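Local coordinates for DNA mismatch repair protein MutL (Aquifex aeolicus, PDB 6LZI) that probably binds and hydrolyses ATP in an N-terminal domain of the GHKL (Bergerat-fold) type to drive DNA mismatch repair, here holding ADP and magnesium, at residues Lys21-Asn26 with Tyr93-Val98; Glu59-Val64 with Phe101-Arg106; Ser194-Arg199 with Arg221-Arg226. All coordinates share one frame; numbering follows the deposited sequence.

Contact 1: Lys21-Asn26 with Tyr93-Val98. With MG (magnesium ion), chain B; ADP (adenosine-5'-diphosphate), chain H.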
loop_
_atom_site.group_PDB
_atom_site.type_symbol
_atom_site.label_atom_id
_atom_site.label_comp_id
_atom_site.label_asym_id
_atom_site.label_seq_id
_atom_site.Cartn_x
_atom_site.Cartn_y
_atom_site.Cartn_z
ATOM N N LYS A 21 -3.260 1.130 4.768
ATOM C CA LYS A 21 -2.696 -0.203 4.594
ATOM C C LYS A 21 -3.823 -1.224 4.464
ATOM O O LYS A 21 -3.837 -2.098 3.549
ATOM C CB LYS A 21 -1.809 -0.537 5.807
ATOM C CG LYS A 21 -1.218 -1.943 5.755
ATOM C CD LYS A 21 -2.091 -2.931 6.527
ATOM C CE LYS A 21 -1.357 -4.204 6.806
ATOM N NZ LYS A 21 -2.328 -5.167 7.386
ATOM N N GLU A 22 -4.755 -1.167 5.416
ATOM C CA GLU A 22 -5.843 -2.139 5.430
ATOM C C GLU A 22 -6.671 -1.992 4.205
ATOM O O GLU A 22 -7.045 -3.004 3.610
ATOM C CB GLU A 22 -6.716 -2.021 6.653
ATOM C CG GLU A 22 -5.922 -2.209 7.931
ATOM C CD GLU A 22 -5.430 -3.641 8.116
ATOM O OE1 GLU A 22 -4.439 -3.876 8.861
ATOM O OE2 GLU A 22 -5.986 -4.549 7.488
ATOM N N LEU A 23 -6.928 -0.736 3.765
ATOM C CA LEU A 23 -7.770 -0.631 2.567
ATOM C C LEU A 23 -7.052 -1.153 1.318
ATOM O O LEU A 23 -7.649 -1.867 0.515
ATOM C CB LEU A 23 -8.252 0.823 2.354
ATOM C CG LEU A 23 -9.106 1.197 3.577
ATOM C CD1 LEU A 23 -9.498 2.731 3.378
ATOM C CD2 LEU A 23 -10.307 0.376 3.900
ATOM N N VAL A 24 -5.773 -0.794 1.122
ATOM C CA VAL A 24 -5.110 -1.204 -0.111
ATOM C C VAL A 24 -4.908 -2.709 -0.073
ATOM O O VAL A 24 -5.023 -3.393 -1.086
ATOM C CB VAL A 24 -3.773 -0.447 -0.215
ATOM C CG1 VAL A 24 -2.893 -1.040 -1.260
ATOM C CG2 VAL A 24 -4.034 1.111 -0.461
ATOM N N GLU A 25 -4.657 -3.254 1.113
ATOM C CA GLU A 25 -4.592 -4.717 1.199
ATOM C C GLU A 25 -5.890 -5.348 0.706
ATOM O O GLU A 25 -5.843 -6.337 -0.050
ATOM C CB GLU A 25 -4.257 -5.167 2.637
ATOM C CG GLU A 25 -4.286 -6.687 2.832
ATOM C CD GLU A 25 -3.830 -7.095 4.231
ATOM O OE1 GLU A 25 -4.586 -7.758 5.019
ATOM O OE2 GLU A 25 -2.668 -6.790 4.528
ATOM N N ASN A 26 -7.052 -4.743 1.057
ATOM C CA ASN A 26 -8.341 -5.284 0.666
ATOM C C ASN A 26 -8.526 -5.155 -0.836
ATOM O O ASN A 26 -9.034 -6.081 -1.494
ATOM C CB ASN A 26 -9.459 -4.550 1.416
ATOM C CG ASN A 26 -9.582 -5.035 2.838
ATOM O OD1 ASN A 26 -9.045 -6.096 3.153
ATOM N ND2 ASN A 26 -10.274 -4.332 3.680
ATOM N N TYR A 93 -14.387 -3.096 10.401
ATOM C CA TYR A 93 -15.110 -2.779 11.624
ATOM C C TYR A 93 -14.295 -1.839 12.474
ATOM O O TYR A 93 -14.803 -0.849 13.033
ATOM C CB TYR A 93 -15.373 -4.042 12.411
ATOM C CG TYR A 93 -15.921 -3.776 13.773
ATOM C CD1 TYR A 93 -17.215 -3.364 13.942
ATOM C CD2 TYR A 93 -15.128 -3.944 14.897
ATOM C CE1 TYR A 93 -17.723 -3.108 15.217
ATOM C CE2 TYR A 93 -15.630 -3.713 16.179
ATOM C CZ TYR A 93 -16.916 -3.293 16.323
ATOM O OH TYR A 93 -17.391 -3.060 17.597
ATOM N N SER A 94 -13.029 -2.186 12.637
ATOM C CA SER A 94 -12.186 -1.408 13.503
ATOM C C SER A 94 -11.972 -0.016 12.897
ATOM O O SER A 94 -11.974 0.983 13.633
ATOM C CB SER A 94 -10.906 -2.231 13.784
ATOM O OG SER A 94 -9.813 -1.684 13.109
ATOM N N ILE A 95 -11.930 0.109 11.553
ATOM C CA ILE A 95 -11.804 1.444 10.926
ATOM C C ILE A 95 -13.101 2.231 11.056
ATOM O O ILE A 95 -13.086 3.426 11.361
ATOM C CB ILE A 95 -11.406 1.309 9.440
ATOM C CG1 ILE A 95 -9.980 0.733 9.314
ATOM C CG2 ILE A 95 -11.494 2.683 8.658
ATOM C CD1 ILE A 95 -9.611 0.338 7.887
ATOM N N SER A 96 -14.227 1.587 10.849
ATOM C CA SER A 96 -15.491 2.344 10.873
ATOM C C SER A 96 -15.874 2.776 12.274
ATOM O O SER A 96 -16.641 3.735 12.451
ATOM C CB SER A 96 -16.586 1.478 10.289
ATOM O OG SER A 96 -16.881 0.371 11.175
ATOM N N SER A 97 -15.317 2.119 13.279
ATOM C CA SER A 97 -15.734 2.486 14.620
ATOM C C SER A 97 -14.983 3.698 15.172
ATOM O O SER A 97 -15.223 4.118 16.327
ATOM C CB SER A 97 -15.583 1.255 15.506
ATOM O OG SER A 97 -14.252 0.882 15.669
ATOM N N VAL A 98 -14.128 4.307 14.368
ATOM C CA VAL A 98 -13.165 5.299 14.820
ATOM C C VAL A 98 -13.151 6.396 13.754
ATOM O O VAL A 98 -12.219 7.172 13.640
ATOM C CB VAL A 98 -11.858 4.518 15.102
ATOM C CG1 VAL A 98 -10.822 4.405 13.987
ATOM C CG2 VAL A 98 -11.469 4.446 16.525
HETATM MG MG MG B . -8.715 -6.890 4.991
HETATM P PB ADP H . -10.361 -9.317 5.924
HETATM O O1B ADP H . -9.855 -8.590 4.724
HETATM O O2B ADP H . -11.285 -10.503 5.543
HETATM O O3B ADP H . -9.236 -9.783 6.823
HETATM P PA ADP H . -11.673 -6.794 6.278
HETATM O O1A ADP H . -12.448 -6.194 7.415
HETATM O O2A ADP H . -10.486 -6.008 5.835
HETATM O O3A ADP H . -11.262 -8.318 6.784
HETATM O "O5'" ADP H . -12.598 -6.877 4.956
HETATM C "C5'" ADP H . -13.705 -7.749 5.188
HETATM C "C4'" ADP H . -14.189 -8.359 3.875
HETATM O "O4'" ADP H . -14.742 -7.344 3.075
HETATM C "C3'" ADP H . -13.142 -9.029 3.009
HETATM O "O3'" ADP H . -13.046 -10.435 3.365
HETATM C "C2'" ADP H . -13.740 -8.905 1.621
HETATM O "O2'" ADP H . -14.699 -10.009 1.547
HETATM C "C1'" ADP H . -14.537 -7.626 1.705
HETATM N N9 ADP H . -13.820 -6.479 1.163
HETATM C C8 ADP H . -13.239 -5.456 1.847
HETATM N N7 ADP H . -12.687 -4.551 0.995
HETATM C C5 ADP H . -12.918 -5.054 -0.245
HETATM C C6 ADP H . -12.581 -4.573 -1.588
HETATM N N6 ADP H . -11.869 -3.422 -1.740
HETATM N N1 ADP H . -12.981 -5.336 -2.642
HETATM C C2 ADP H . -13.674 -6.528 -2.420
HETATM N N3 ADP H . -14.033 -7.007 -1.231
HETATM C C4 ADP H . -13.678 -6.277 -0.139
HETATM O O HOH W 1 -7.695 -4.965 5.397
HETATM O O HOH W 2 -7.105 -7.852 4.182
HETATM O O HOH W 3 -8.163 -7.513 7.019
#
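I95 bridges the two helices by its CD1 methyl alone, which meets E22 CB at 3.9 Å and L23 CD2 at 4.0 Å. This apolar touch is small, about 94 Å² over both segments, and the L23 and I95 side chains lie obliquely to one another. With CG1 anti to its own carbonyl carbon (chi1 -67°) and the chain then extended to CD1 (chi2 170°), I95 spans the distance between the helices, whose nearest CA atoms, those of E22 and I95, are 8.9 Å apart.

One turn further along helix 16-29, N26 OD1 bonds the magnesium ion at 2.0 Å, and the sphere of six is completed by ADP O1B, ADP O2A and three waters. The amide works at both ends: OD1 holds the magnesium, and N26 ND2 donates to ADP O2A at 2.7 Å (N-H...O angle 150°), an oxygen the metal also holds. This pairing fixes which end of the amide faces the ion.

Water-mediated bonds form the second shell. Water 1 donates to E22 O and E22 OE2, while water 2 donates to E25 OE1 at 2.7 Å, so both glutamates position metal waters. K21 in turn ties these acids into a salt-bridge network: K21 NZ bonds E22 OE1 at 2.9 Å, from above the carboxylate plane, and E25 OE2 more weakly at 3.3 Å. An asparagine ligand to the magnesium, with a glutamate one turn earlier on the same helix holding a metal water, is characteristic of the Bergerat (GHKL) ATP-binding fold.

Around this site, L92 and A91 of helix 91-96 extend the packing against L23, N26 and E22. Beneath, L23 rests on V137 and I95 on V139 of strand 134-140, while Y170 of helix 156-173 packs against K21, V24 and E25.

Contact 2: Glu59-Val64 with Phe101-Arg106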
loop_
_atom_site.group_PDB
_atom_site.type_symbol
_atom_site.label_atom_id
_atom_site.label_comp_id
_atom_site.label_asym_id
_atom_site.label_seq_id
_atom_site.Cartn_x
_atom_site.Cartn_y
_atom_site.Cartn_z
ATOM N N GLU A 59 -25.723 -8.051 -1.006
ATOM C CA GLU A 59 -26.123 -8.792 0.190
ATOM C C GLU A 59 -25.008 -8.888 1.227
ATOM O O GLU A 59 -25.296 -9.160 2.400
ATOM C CB GLU A 59 -26.619 -10.194 -0.192
ATOM C CG GLU A 59 -27.797 -10.154 -1.148
ATOM C CD GLU A 59 -28.588 -11.443 -1.168
ATOM O OE1 GLU A 59 -29.264 -11.707 -0.154
ATOM O OE2 GLU A 59 -28.544 -12.181 -2.185
ATOM N N ASP A 60 -23.751 -8.630 0.843
ATOM C CA ASP A 60 -22.636 -8.735 1.763
ATOM C C ASP A 60 -22.114 -7.370 2.209
ATOM O O ASP A 60 -21.295 -7.306 3.139
ATOM C CB ASP A 60 -21.477 -9.547 1.131
ATOM C CG ASP A 60 -21.868 -10.997 0.771
ATOM O OD1 ASP A 60 -22.590 -11.648 1.561
ATOM O OD2 ASP A 60 -21.459 -11.502 -0.305
ATOM N N VAL A 61 -22.560 -6.278 1.575
ATOM C CA VAL A 61 -22.033 -4.960 1.930
ATOM C C VAL A 61 -22.228 -4.688 3.426
ATOM O O VAL A 61 -21.285 -4.275 4.126
ATOM C CB VAL A 61 -22.674 -3.867 1.051
ATOM C CG1 VAL A 61 -22.303 -2.478 1.548
ATOM C CG2 VAL A 61 -22.223 -4.035 -0.379
ATOM N N GLU A 62 -23.441 -4.972 3.957
ATOM C CA GLU A 62 -23.716 -4.589 5.347
ATOM C C GLU A 62 -22.842 -5.378 6.320
ATOM O O GLU A 62 -22.376 -4.834 7.337
ATOM C CB GLU A 62 -25.197 -4.785 5.695
ATOM C CG GLU A 62 -25.673 -3.804 6.761
ATOM C CD GLU A 62 -26.861 -4.297 7.598
ATOM O OE1 GLU A 62 -27.872 -4.753 7.016
ATOM O OE2 GLU A 62 -26.771 -4.227 8.848
ATOM N N LYS A 63 -22.571 -6.630 5.972
ATOM C CA LYS A 63 -21.832 -7.555 6.824
ATOM C C LYS A 63 -20.413 -7.070 7.127
ATOM O O LYS A 63 -19.913 -7.245 8.245
ATOM C CB LYS A 63 -21.820 -8.920 6.121
ATOM C CG LYS A 63 -21.280 -10.108 6.901
ATOM C CD LYS A 63 -19.794 -10.317 6.608
ATOM C CE LYS A 63 -19.513 -10.322 5.102
ATOM N NZ LYS A 63 -18.117 -9.901 4.787
ATOM N N VAL A 64 -19.747 -6.441 6.152
ATOM C CA VAL A 64 -18.319 -6.180 6.286
ATOM C C VAL A 64 -18.000 -5.098 7.301
ATOM O O VAL A 64 -16.828 -4.940 7.660
ATOM C CB VAL A 64 -17.704 -5.813 4.920
ATOM C CG1 VAL A 64 -17.987 -6.889 3.899
ATOM C CG2 VAL A 64 -18.218 -4.460 4.447
ATOM N N PHE A 101 -17.471 6.909 8.195
ATOM C CA PHE A 101 -17.012 5.866 7.289
ATOM C C PHE A 101 -18.045 5.673 6.199
ATOM O O PHE A 101 -19.221 5.430 6.495
ATOM C CB PHE A 101 -16.815 4.565 8.107
ATOM C CG PHE A 101 -16.435 3.365 7.285
ATOM C CD1 PHE A 101 -17.425 2.531 6.776
ATOM C CD2 PHE A 101 -15.085 2.965 7.168
ATOM C CE1 PHE A 101 -17.055 1.399 6.028
ATOM C CE2 PHE A 101 -14.741 1.843 6.414
ATOM C CZ PHE A 101 -15.698 1.066 5.877
ATOM N N LYS A 102 -17.632 5.737 4.931
ATOM C CA LYS A 102 -18.525 5.254 3.893
ATOM C C LYS A 102 -17.854 4.137 3.104
ATOM O O LYS A 102 -16.680 4.210 2.798
ATOM C CB LYS A 102 -18.932 6.377 2.911
ATOM C CG LYS A 102 -19.922 7.372 3.459
ATOM C CD LYS A 102 -20.424 8.303 2.385
ATOM C CE LYS A 102 -21.201 9.474 3.017
ATOM N NZ LYS A 102 -21.124 10.643 2.085
ATOM N N LEU A 103 -18.600 3.132 2.728
ATOM C CA LEU A 103 -18.056 2.171 1.765
ATOM C C LEU A 103 -19.076 1.999 0.659
ATOM O O LEU A 103 -20.227 1.721 0.939
ATOM C CB LEU A 103 -17.800 0.824 2.403
ATOM C CG LEU A 103 -17.344 -0.393 1.529
ATOM C CD1 LEU A 103 -16.378 -1.371 2.310
ATOM C CD2 LEU A 103 -18.469 -1.208 1.028
ATOM N N ARG A 104 -18.677 2.198 -0.585
ATOM C CA ARG A 104 -19.561 1.893 -1.693
ATOM C C ARG A 104 -18.906 0.812 -2.550
ATOM O O ARG A 104 -17.688 0.797 -2.709
ATOM C CB ARG A 104 -19.896 3.164 -2.530
ATOM C CG ARG A 104 -18.706 3.829 -3.270
ATOM C CD ARG A 104 -19.256 5.091 -4.002
ATOM N NE ARG A 104 -19.670 6.068 -2.977
ATOM C CZ ARG A 104 -18.811 6.903 -2.385
ATOM N NH1 ARG A 104 -17.512 6.856 -2.693
ATOM N NH2 ARG A 104 -19.225 7.782 -1.447
ATOM N N SER A 105 -19.710 -0.104 -3.073
ATOM C CA SER A 105 -19.169 -1.223 -3.877
ATOM C C SER A 105 -20.200 -1.734 -4.881
ATOM O O SER A 105 -21.400 -1.852 -4.590
ATOM C CB SER A 105 -18.711 -2.402 -2.992
ATOM O OG SER A 105 -18.010 -3.361 -3.747
ATOM N N ARG A 106 -19.713 -2.025 -6.081
ATOM C CA ARG A 106 -20.498 -2.597 -7.134
ATOM C C ARG A 106 -19.842 -3.935 -7.487
ATOM O O ARG A 106 -18.658 -3.979 -7.857
ATOM C CB ARG A 106 -20.520 -1.693 -8.341
ATOM C CG ARG A 106 -21.397 -2.305 -9.466
ATOM C CD ARG A 106 -21.424 -1.341 -10.685
ATOM N NE ARG A 106 -21.801 -2.039 -11.906
ATOM C CZ ARG A 106 -21.754 -1.459 -13.106
ATOM N NH1 ARG A 106 -21.405 -0.171 -13.186
ATOM N NH2 ARG A 106 -22.009 -2.157 -14.213
#
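V61 and L103 face each other between a short, weakly bonded helical turn and a strand, with the nearest CA atoms, those of V61 and S105, 7.5 Å apart. The contact is wholly apolar and turns on the forked end of L103, each methyl of which meets a different valine. L103 CD2 touches V61 CG1 at 4.1 Å, the two side chains lying aslant; L103 CD1 meets V64 CG2 at 4.2 Å, and there they cross at about a right angle.

Torsions set up this division. In L103, CG stands opposite the backbone N (chi1 174°), which sets the fork where its two methyls meet the two valines. V64 turns CG2 into the crowded position between its backbone N and carbonyl carbon, and this is the methyl that reaches L103.

Other residues broaden the apolar layer: I116 and I56 also touch V61, while L92 packs on V64 and L103, and V137 on L103. On the other side of the strand, R104 makes salt bridges with E115, E136 and E138. S105 OG is hydrogen-bonded to G134 O and to OG1 of T135, a residue of the nucleotide pocket.

V64 itself lines the ADP pocket and touches the nucleotide. A helical segment packed on the face of a mixed sheet, with V64 at its end bordering the nucleotide pocket, fits the layered Bergerat ATP-binding fold.

Contact 3: Ser194-Arg199 with Arg221-Arg226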
loop_
_atom_site.group_PDB
_atom_site.type_symbol
_atom_site.label_atom_id
_atom_site.label_comp_id
_atom_site.label_asym_id
_atom_site.label_seq_id
_atom_site.Cartn_x
_atom_site.Cartn_y
_atom_site.Cartn_z
ATOM N N SER A 194 3.852 -2.372 -15.200
ATOM C CA SER A 194 5.115 -2.557 -15.915
ATOM C C SER A 194 5.843 -3.781 -15.376
ATOM O O SER A 194 5.317 -4.526 -14.543
ATOM C CB SER A 194 5.997 -1.314 -15.808
ATOM O OG SER A 194 6.463 -1.222 -14.475
ATOM N N SER A 195 7.052 -4.000 -15.890
ATOM C CA SER A 195 7.854 -5.078 -15.395
ATOM C C SER A 195 8.350 -4.672 -14.018
ATOM O O SER A 195 8.235 -3.505 -13.617
ATOM C CB SER A 195 9.039 -5.335 -16.306
ATOM O OG SER A 195 9.973 -4.283 -16.136
ATOM N N LEU A 196 8.855 -5.633 -13.292
ATOM C CA LEU A 196 9.349 -5.312 -11.946
ATOM C C LEU A 196 10.495 -4.307 -12.015
ATOM O O LEU A 196 10.523 -3.323 -11.249
ATOM C CB LEU A 196 9.777 -6.567 -11.179
ATOM C CG LEU A 196 10.336 -6.404 -9.752
ATOM C CD1 LEU A 196 9.380 -5.700 -8.853
ATOM C CD2 LEU A 196 10.773 -7.749 -9.143
ATOM N N LYS A 197 11.469 -4.555 -12.902
ATOM C CA LYS A 197 12.606 -3.642 -13.007
ATOM C C LYS A 197 12.167 -2.237 -13.409
ATOM O O LYS A 197 12.649 -1.251 -12.840
ATOM C CB LYS A 197 13.650 -4.195 -13.995
ATOM C CG LYS A 197 14.941 -3.381 -13.930
ATOM C CD LYS A 197 15.972 -3.988 -14.843
ATOM C CE LYS A 197 17.323 -3.553 -14.424
ATOM N NZ LYS A 197 17.464 -2.407 -15.291
ATOM N N GLU A 198 11.222 -2.126 -14.351
ATOM C CA GLU A 198 10.659 -0.821 -14.702
ATOM C C GLU A 198 9.987 -0.170 -13.502
ATOM O O GLU A 198 10.100 1.057 -13.308
ATOM C CB GLU A 198 9.651 -0.935 -15.838
ATOM C CG GLU A 198 10.318 -1.201 -17.139
ATOM C CD GLU A 198 9.439 -1.975 -18.107
ATOM O OE1 GLU A 198 8.245 -2.266 -17.801
ATOM O OE2 GLU A 198 9.963 -2.296 -19.198
ATOM N N ARG A 199 9.307 -0.989 -12.671
ATOM C CA ARG A 199 8.574 -0.466 -11.521
ATOM C C ARG A 199 9.540 0.020 -10.436
ATOM O O ARG A 199 9.355 1.106 -9.866
ATOM C CB ARG A 199 7.641 -1.557 -10.994
ATOM C CG ARG A 199 6.978 -1.284 -9.627
ATOM C CD ARG A 199 6.219 0.057 -9.625
ATOM N NE ARG A 199 5.115 0.026 -10.581
ATOM C CZ ARG A 199 3.905 -0.454 -10.351
ATOM N NH1 ARG A 199 3.500 -1.014 -9.196
ATOM N NH2 ARG A 199 3.008 -0.310 -11.315
ATOM N N ARG A 221 16.872 -11.696 -5.796
ATOM C CA ARG A 221 16.873 -10.801 -6.937
ATOM C C ARG A 221 16.975 -9.394 -6.355
ATOM O O ARG A 221 16.088 -8.974 -5.590
ATOM C CB ARG A 221 15.584 -10.980 -7.754
ATOM C CG ARG A 221 15.505 -10.249 -9.087
ATOM C CD ARG A 221 14.117 -10.427 -9.697
ATOM N NE ARG A 221 14.097 -9.940 -11.059
ATOM C CZ ARG A 221 13.025 -9.908 -11.842
ATOM N NH1 ARG A 221 11.837 -10.339 -11.404
ATOM N NH2 ARG A 221 13.163 -9.426 -13.070
ATOM N N ALA A 222 18.046 -8.671 -6.697
ATOM C CA ALA A 222 18.154 -7.283 -6.271
ATOM C C ALA A 222 18.258 -6.326 -7.451
ATOM O O ALA A 222 18.634 -6.705 -8.576
ATOM C CB ALA A 222 19.352 -7.061 -5.342
ATOM N N PHE A 223 17.963 -5.064 -7.159
ATOM C CA PHE A 223 18.179 -3.960 -8.089
ATOM C C PHE A 223 19.004 -2.945 -7.343
ATOM O O PHE A 223 18.571 -2.502 -6.272
ATOM C CB PHE A 223 16.840 -3.340 -8.546
ATOM C CG PHE A 223 15.931 -4.364 -9.179
ATOM C CD1 PHE A 223 15.124 -5.188 -8.373
ATOM C CD2 PHE A 223 15.976 -4.589 -10.545
ATOM C CE1 PHE A 223 14.320 -6.208 -8.961
ATOM C CE2 PHE A 223 15.222 -5.574 -11.122
ATOM C CZ PHE A 223 14.390 -6.407 -10.325
ATOM N N VAL A 224 20.174 -2.591 -7.892
ATOM C CA VAL A 224 21.133 -1.746 -7.184
ATOM C C VAL A 224 21.420 -0.509 -8.022
ATOM O O VAL A 224 21.528 -0.588 -9.250
ATOM C CB VAL A 224 22.442 -2.511 -6.864
ATOM C CG1 VAL A 224 22.119 -3.697 -5.994
ATOM C CG2 VAL A 224 23.104 -2.958 -8.119
ATOM N N SER A 225 21.553 0.644 -7.360
ATOM C CA SER A 225 22.017 1.848 -8.048
ATOM C C SER A 225 22.977 2.561 -7.124
ATOM O O SER A 225 22.597 2.865 -5.983
ATOM C CB SER A 225 20.856 2.771 -8.406
ATOM O OG SER A 225 21.318 3.932 -9.071
ATOM N N ARG A 226 24.176 2.850 -7.615
ATOM C CA ARG A 226 25.267 3.070 -6.674
ATOM C C ARG A 226 25.472 4.497 -6.217
ATOM O O ARG A 226 26.056 4.701 -5.142
ATOM C CB ARG A 226 26.586 2.567 -7.248
ATOM C CG ARG A 226 26.686 1.098 -7.066
ATOM C CD ARG A 226 28.083 0.599 -7.169
ATOM N NE ARG A 226 28.118 -0.699 -6.534
ATOM C CZ ARG A 226 28.498 -0.906 -5.278
ATOM N NH1 ARG A 226 28.871 0.110 -4.500
ATOM N NH2 ARG A 226 28.495 -2.140 -4.802
#
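F223 and L196 belong to a helix-on-sheet contact in the S5-like domain, where the first turn of helix 196-204 packs on strand 219-225 of a five-stranded mixed sheet. K197 and F223 bring the nearest CA atoms to 7.4 Å. The contact buries about 202 Å² and is only partly enclosed.

Two consecutive helix residues meet different parts of the phenyl ring. L196 comes to it through CD2, 3.9 Å from F223 CE1, whereas K197 brings its aliphatic stem obliquely to the CE2 side, K197 CB and K197 CG each 3.6 Å from F223 CE2. A CG anti to the carbonyl carbon (chi1 -57°) swings the ring out from the strand into this position. Replacing F223 by an alanine would probably leave a gap beside L196 and the K197 stem and strip both of their shared aromatic partner.

K197 NZ turns to a salt bridge with E201 and a hydrogen bond to T208 O. L196 CD2 also approaches R221 NH1 at 3.6 Å, the two side chains running antiparallel past one another; R221 forms a salt bridge with E210 of the neighbouring strand.

The start of the helix is fastened by a capping box. E198 N donates to S195 OG at 3.1 Å, and S195 N returns the bond to E198 OE1 at 2.8 Å, almost straight at 171° and reaching that oxygen from above the carboxylate plane.

In the fold
From the N terminus, the chain enters helix 16-29, passes through strands 34-40 and 46-51, and reaches residues 59-64 before returning at helix 91-96 to close contact 1. Strand 100-106 follows directly and closes contact 2. The two loops therefore cross, their segments alternating, and the contacts touch where I95 and S96 pack on F101. Together they join two helices, a helical turn and the large sheet around the nucleotide. Contact 3 comes later, in series, closing a local loop from helix 196-204 to strand 219-225 within the second domain. Its centre lies about 30 Å from that of contact 1 and 37 Å from that of contact 2.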